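Local coordinates for putative cytosine/guanine deaminase (Unidentified, PDB 2PAJ), which catalyses the zinc-dependent hydrolytic deamination of 2-amino-4-hydroxypteridines such as isoxanthopterin, giving the 2,4-dihydroxy compound and ammonium, at residues A119-G122 / L123-A127; A384-I387 / H388-T391; K405-V408 / G409-A412. All coordinates share one frame; numbering follows the deposited sequence.

Interaction 1: residues A119-G122 / L123-A127; sequences ARIG and LIELA
The guanidinium of Arg120 has the methyl CD1 of Ile124 over one of its faces, with NH1 the nearest atom at 4.0 Å. Arg120 gets there with an extended chain, and its CG, swung opposite the backbone N (chi1 -170°), also passes CG1 of Ile124. The side chain of Glu125, extended beyond CG, runs back beside Ile121 and brings its carboxylate OE2 to 3.4 Å from the methyl CG2 of Ile121; the salt-bridge partner of OE2 is Lys85. Chi1 of 49° places Glu125 CG between its own N and carbonyl carbon, next to Ile121 O and Gly122 O. Beneath these side chains runs the i to i+4 backbone bonding of an alpha helix. Ile124 N donates to Arg120 O at 2.7 Å and Glu125 N to Ile121 O at 3.0 Å; Leu123 N to Ala119 O is similar, whereas Leu126 N to Gly122 O is weak. The segment ends helix 112-127, one of those packed outside the strands of the amidohydrolase TIM barrel, and Leu126 meets Cys131 and Val134 of strand 131-136. Ala119 and Leu123 face helix 149-159, and Ile121 and Ile124 lie against Leu467 of the C-terminal helix 464-483.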
loop_
_atom_site.group_PDB
_atom_site.type_symbol
_atom_site.label_atom_id
_atom_site.label_comp_id
_atom_site.label_asym_id
_atom_site.label_seq_id
_atom_site.Cartn_x
_atom_site.Cartn_y
_atom_site.Cartn_z
ATOM N N ALA A 119 10.975 5.100 -7.646
ATOM C CA ALA A 119 9.778 5.485 -6.919
ATOM C C ALA A 119 8.696 5.865 -7.895
ATOM O O ALA A 119 7.551 5.432 -7.756
ATOM C CB ALA A 119 10.081 6.654 -6.003
ATOM N N ARG A 120 9.051 6.675 -8.888
ATOM C CA ARG A 120 8.070 7.096 -9.874
ATOM C C ARG A 120 7.481 5.874 -10.576
ATOM O O ARG A 120 6.267 5.706 -10.625
ATOM C CB ARG A 120 8.698 8.059 -10.885
ATOM C CG ARG A 120 7.678 8.738 -11.794
ATOM C CD ARG A 120 8.271 9.989 -12.432
ATOM N NE ARG A 120 7.427 10.574 -13.478
ATOM C CZ ARG A 120 6.201 11.055 -13.284
ATOM N NH1 ARG A 120 5.662 11.025 -12.076
ATOM N NH2 ARG A 120 5.515 11.561 -14.299
ATOM N N ILE A 121 8.349 5.018 -11.102
ATOM C CA ILE A 121 7.914 3.806 -11.783
ATOM C C ILE A 121 6.907 2.991 -10.964
ATOM O O ILE A 121 5.771 2.796 -11.382
ATOM C CB ILE A 121 9.109 2.898 -12.115
ATOM C CG1 ILE A 121 9.947 3.531 -13.231
ATOM C CG2 ILE A 121 8.607 1.537 -12.536
ATOM C CD1 ILE A 121 11.350 2.919 -13.407
ATOM N N GLY A 122 7.326 2.513 -9.800
ATOM C CA GLY A 122 6.437 1.709 -8.973
ATOM C C GLY A 122 5.159 2.410 -8.566
ATOM O O GLY A 122 4.119 1.781 -8.382
ATOM N N LEU A 123 5.252 3.722 -8.405
ATOM C CA LEU A 123 4.111 4.534 -8.004
ATOM C C LEU A 123 3.140 4.608 -9.188
ATOM O O LEU A 123 1.930 4.467 -9.021
ATOM C CB LEU A 123 4.605 5.933 -7.622
ATOM C CG LEU A 123 4.176 6.602 -6.315
ATOM C CD1 LEU A 123 4.290 5.634 -5.148
ATOM C CD2 LEU A 123 5.050 7.832 -6.102
ATOM N N ILE A 124 3.684 4.816 -10.384
ATOM C CA ILE A 124 2.873 4.900 -11.586
ATOM C C ILE A 124 2.143 3.585 -11.870
ATOM O O ILE A 124 0.950 3.588 -12.179
ATOM C CB ILE A 124 3.723 5.220 -12.839
ATOM C CG1 ILE A 124 4.424 6.575 -12.706
ATOM C CG2 ILE A 124 2.831 5.235 -14.050
ATOM C CD1 ILE A 124 3.491 7.756 -12.634
ATOM N N GLU A 125 2.846 2.462 -11.788
ATOM C CA GLU A 125 2.187 1.210 -12.088
ATOM C C GLU A 125 1.181 0.849 -11.020
ATOM O O GLU A 125 0.257 0.071 -11.250
ATOM C CB GLU A 125 3.198 0.078 -12.335
ATOM C CG GLU A 125 4.310 -0.111 -11.337
ATOM C CD GLU A 125 5.281 -1.236 -11.758
ATOM O OE1 GLU A 125 4.793 -2.360 -12.014
ATOM O OE2 GLU A 125 6.525 -1.015 -11.824
ATOM N N LEU A 126 1.326 1.471 -9.863
ATOM C CA LEU A 126 0.414 1.228 -8.754
ATOM C C LEU A 126 -0.849 2.057 -8.946
ATOM O O LEU A 126 -1.945 1.623 -8.612
ATOM C CB LEU A 126 1.107 1.604 -7.447
ATOM C CG LEU A 126 0.843 0.842 -6.158
ATOM C CD1 LEU A 126 0.598 -0.622 -6.415
ATOM C CD2 LEU A 126 2.048 1.033 -5.271
ATOM N N ALA A 127 -0.683 3.253 -9.494
ATOM C CA ALA A 127 -1.813 4.141 -9.719
ATOM C C ALA A 127 -2.708 3.621 -10.831
ATOM O O ALA A 127 -3.929 3.779 -10.779
ATOM C CB ALA A 127 -1.327 5.543 -10.050
#

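Interaction 2: residues A384-I387 / H388-T391; sequences AEVI and HWGT
Glu385 reaches one turn ahead to stand its carboxylate on end over the indole of Trp389. From CB the chain bends at the CB-CG bond (chi2 -81°) instead of running straight out, and this brings CD to 3.6 Å from Trp389 CZ2. OE1 also passes CZ2, but its salt-bridge partner is Arg322, which touches the indole as well. OE2 goes deepest: it sits over one face of the ring, 3.0 Å above the plane and displaced toward the rim, with Trp389 CE2 and CZ2 nearest. The carboxylate is almost perpendicular to the indole, 89° between planes, so an oxygen points at the ring and the two groups do not stack. Val386 CG2 adds a looser apolar contact to Trp389 CE3, at 4.4 Å.

Further along, Thr391 OG1 donates to Ile387 O at 2.6 Å, a side-chain hydroxyl gripping the carbonyl one turn back. The backbone bonds His388 N to Ala384 O (2.9 Å) and Gly390 N to Val386 O (3.0 Å) are of ordinary length, but Trp389 N to Glu385 O is weak at 3.5 Å. The helix has a wider, pi-type turn at 389-391. Helix 383-398 is part of the amidohydrolase TIM-barrel domain, in which Trp389 packs on strand 331-333 and Thr391 on strand 67-73.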
loop_
_atom_site.group_PDB
_atom_site.type_symbol
_atom_site.label_atom_id
_atom_site.label_comp_id
_atom_site.label_asym_id
_atom_site.label_seq_id
_atom_site.Cartn_x
_atom_site.Cartn_y
_atom_site.Cartn_z
ATOM N N ALA A 384 -15.688 -10.192 -2.319
ATOM C CA ALA A 384 -15.939 -9.079 -1.405
ATOM C C ALA A 384 -14.978 -9.194 -0.241
ATOM O O ALA A 384 -14.436 -8.212 0.251
ATOM C CB ALA A 384 -17.372 -9.126 -0.898
ATOM N N GLU A 385 -14.785 -10.427 0.190
ATOM C CA GLU A 385 -13.899 -10.768 1.284
ATOM C C GLU A 385 -12.528 -10.170 1.006
ATOM O O GLU A 385 -11.933 -9.516 1.850
ATOM C CB GLU A 385 -13.810 -12.283 1.343
ATOM C CG GLU A 385 -13.891 -12.896 2.711
ATOM C CD GLU A 385 -12.575 -12.844 3.414
ATOM O OE1 GLU A 385 -12.373 -13.622 4.375
ATOM O OE2 GLU A 385 -11.749 -12.007 2.998
ATOM N N VAL A 386 -12.040 -10.399 -0.201
ATOM C CA VAL A 386 -10.744 -9.902 -0.628
ATOM C C VAL A 386 -10.736 -8.403 -0.924
ATOM O O VAL A 386 -9.754 -7.716 -0.653
ATOM C CB VAL A 386 -10.285 -10.681 -1.870
ATOM C CG1 VAL A 386 -8.938 -10.181 -2.350
ATOM C CG2 VAL A 386 -10.231 -12.167 -1.535
ATOM N N ILE A 387 -11.828 -7.894 -1.483
ATOM C CA ILE A 387 -11.910 -6.476 -1.791
ATOM C C ILE A 387 -11.817 -5.698 -0.491
ATOM O O ILE A 387 -11.322 -4.579 -0.458
ATOM C CB ILE A 387 -13.236 -6.124 -2.518
ATOM C CG1 ILE A 387 -13.236 -6.713 -3.930
ATOM C CG2 ILE A 387 -13.402 -4.617 -2.600
ATOM C CD1 ILE A 387 -14.541 -6.501 -4.679
ATOM N N HIS A 388 -12.289 -6.303 0.587
ATOM C CA HIS A 388 -12.244 -5.658 1.888
ATOM C C HIS A 388 -10.799 -5.527 2.323
ATOM O O HIS A 388 -10.359 -4.454 2.728
ATOM C CB HIS A 388 -13.001 -6.480 2.927
ATOM C CG HIS A 388 -13.139 -5.784 4.237
ATOM N ND1 HIS A 388 -12.744 -6.351 5.428
ATOM C CD2 HIS A 388 -13.598 -4.549 4.538
ATOM C CE1 HIS A 388 -12.951 -5.492 6.409
ATOM N NE2 HIS A 388 -13.468 -4.392 5.894
ATOM N N TRP A 389 -10.069 -6.635 2.240
ATOM C CA TRP A 389 -8.664 -6.668 2.624
ATOM C C TRP A 389 -7.845 -5.639 1.862
ATOM O O TRP A 389 -6.993 -4.970 2.439
ATOM C CB TRP A 389 -8.087 -8.056 2.367
ATOM C CG TRP A 389 -8.639 -9.107 3.255
ATOM C CD1 TRP A 389 -9.302 -8.919 4.434
ATOM C CD2 TRP A 389 -8.486 -10.526 3.109
ATOM N NE1 TRP A 389 -9.566 -10.124 5.040
ATOM C CE2 TRP A 389 -9.073 -11.132 4.253
ATOM C CE3 TRP A 389 -7.901 -11.348 2.131
ATOM C CZ2 TRP A 389 -9.096 -12.529 4.448
ATOM C CZ3 TRP A 389 -7.921 -12.730 2.322
ATOM C CH2 TRP A 389 -8.514 -13.306 3.478
ATOM N N GLY A 390 -8.129 -5.505 0.568
ATOM C CA GLY A 390 -7.390 -4.583 -0.280
ATOM C C GLY A 390 -7.787 -3.126 -0.212
ATOM O O GLY A 390 -7.121 -2.270 -0.803
ATOM N N THR A 391 -8.863 -2.841 0.513
ATOM C CA THR A 391 -9.341 -1.472 0.641
ATOM C C THR A 391 -9.507 -1.040 2.097
ATOM O O THR A 391 -8.536 -0.669 2.742
ATOM C CB THR A 391 -10.685 -1.261 -0.134
ATOM O OG1 THR A 391 -11.688 -2.131 0.396
ATOM C CG2 THR A 391 -10.510 -1.578 -1.620
#

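Interaction 3: residues K405-V408 / G409-A412; sequences KVAV and GYAA
Lys405 and Tyr410 meet first through a CH-pi contact: CB of Lys405 lies over one face of the phenol ring, 3.9 Å from its centroid and 20° off the normal. The extended lysine chain then crosses the ring obliquely, bringing CD to 3.6 Å from Tyr410 OH. Its ammonium goes further, to a salt bridge with Asp30. A second apolar contact joins Ala407 CB to Tyr410 CD1 at 3.8 Å. At the edge of the ring, in its plane, lies Val408 O. Tyr410 CG is turned opposite its carbonyl carbon (chi1 -73°), which swings the ring back over the residues leading into the turn.

Ala407 to Tyr410 form a type II beta turn, with Val408 and Gly409 at the corners, in the loop between helix 383-398 and strand 414-418. Gly409 has a positive phi of 107° at the third position, the usual place for glycine in such a turn.

The hydrogen bonding is that of the turn: Tyr410 N donates to Ala407 O at 3.2 Å, nearly straight at the hydrogen. Backbone bonds from Gly409 and Tyr410 to Ile46 tie the loop to strand 45-49.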
loop_
_atom_site.group_PDB
_atom_site.type_symbol
_atom_site.label_atom_id
_atom_site.label_comp_id
_atom_site.label_asym_id
_atom_site.label_seq_id
_atom_site.Cartn_x
_atom_site.Cartn_y
_atom_site.Cartn_z
ATOM N N LYS A 405 -13.607 2.988 1.815
ATOM C CA LYS A 405 -14.997 2.566 1.698
ATOM C C LYS A 405 -15.804 3.470 0.785
ATOM O O LYS A 405 -15.742 4.692 0.899
ATOM C CB LYS A 405 -15.651 2.567 3.068
ATOM C CG LYS A 405 -15.981 1.208 3.632
ATOM C CD LYS A 405 -16.728 1.412 4.929
ATOM C CE LYS A 405 -17.341 0.145 5.476
ATOM N NZ LYS A 405 -18.280 0.515 6.592
ATOM N N VAL A 406 -16.559 2.877 -0.134
ATOM C CA VAL A 406 -17.387 3.695 -1.007
ATOM C C VAL A 406 -18.716 3.834 -0.249
ATOM O O VAL A 406 -19.671 3.091 -0.482
ATOM C CB VAL A 406 -17.622 3.046 -2.394
ATOM C CG1 VAL A 406 -18.297 4.047 -3.327
ATOM C CG2 VAL A 406 -16.307 2.603 -2.978
ATOM N N ALA A 407 -18.743 4.774 0.692
ATOM C CA ALA A 407 -19.923 5.034 1.500
ATOM C C ALA A 407 -19.994 6.531 1.728
ATOM O O ALA A 407 -18.972 7.200 1.776
ATOM C CB ALA A 407 -19.821 4.289 2.827
ATOM N N VAL A 408 -21.203 7.058 1.843
ATOM C CA VAL A 408 -21.380 8.488 2.049
ATOM C C VAL A 408 -20.687 8.936 3.351
ATOM O O VAL A 408 -20.836 8.314 4.396
ATOM C CB VAL A 408 -22.904 8.850 2.039
ATOM C CG1 VAL A 408 -23.637 8.099 3.128
ATOM C CG2 VAL A 408 -23.086 10.332 2.200
ATOM N N GLY A 409 -19.900 10.002 3.257
ATOM C CA GLY A 409 -19.186 10.514 4.415
ATOM C C GLY A 409 -17.692 10.236 4.363
ATOM O O GLY A 409 -16.894 10.916 5.010
ATOM N N TYR A 410 -17.311 9.233 3.581
ATOM C CA TYR A 410 -15.915 8.860 3.446
ATOM C C TYR A 410 -15.182 9.651 2.377
ATOM O O TYR A 410 -15.795 10.336 1.560
ATOM C CB TYR A 410 -15.797 7.375 3.142
ATOM C CG TYR A 410 -16.082 6.484 4.316
ATOM C CD1 TYR A 410 -17.379 6.359 4.828
ATOM C CD2 TYR A 410 -15.049 5.749 4.913
ATOM C CE1 TYR A 410 -17.637 5.525 5.894
ATOM C CE2 TYR A 410 -15.292 4.912 5.979
ATOM C CZ TYR A 410 -16.589 4.800 6.470
ATOM O OH TYR A 410 -16.845 3.965 7.531
ATOM N N ALA A 411 -13.858 9.568 2.398
ATOM C CA ALA A 411 -13.043 10.271 1.419
ATOM C C ALA A 411 -13.349 9.711 0.036
ATOM O O ALA A 411 -13.620 8.522 -0.116
ATOM C CB ALA A 411 -11.558 10.101 1.748
ATOM N N ALA A 412 -13.293 10.575 -0.971
ATOM C CA ALA A 412 -13.581 10.175 -2.347
ATOM C C ALA A 412 -12.410 9.539 -3.085
ATOM O O ALA A 412 -11.818 10.161 -3.970
ATOM C CB ALA A 412 -14.091 11.368 -3.138
#

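All three contacts are local, and they follow one another along the chain without touching. Interactions 2 and 3 are nearest neighbours, their centres about 15 Å apart and their closest atoms about 6 Å; interaction 1 stands further off, about 21 Å from interaction 2 and about 24 Å from interaction 3, centre to centre. Interactions 1 and 2 belong to helices packed on barrel strands that surround the zinc site: the side chain of Leu126 is about 13 Å from the bound zinc ion, and Gly390 lies about 12 Å from the side chain of the zinc ligand His76. Both are thus outside the first shell. Interaction 3 is a surface turn away from the active site, next to the small N-terminal sheet.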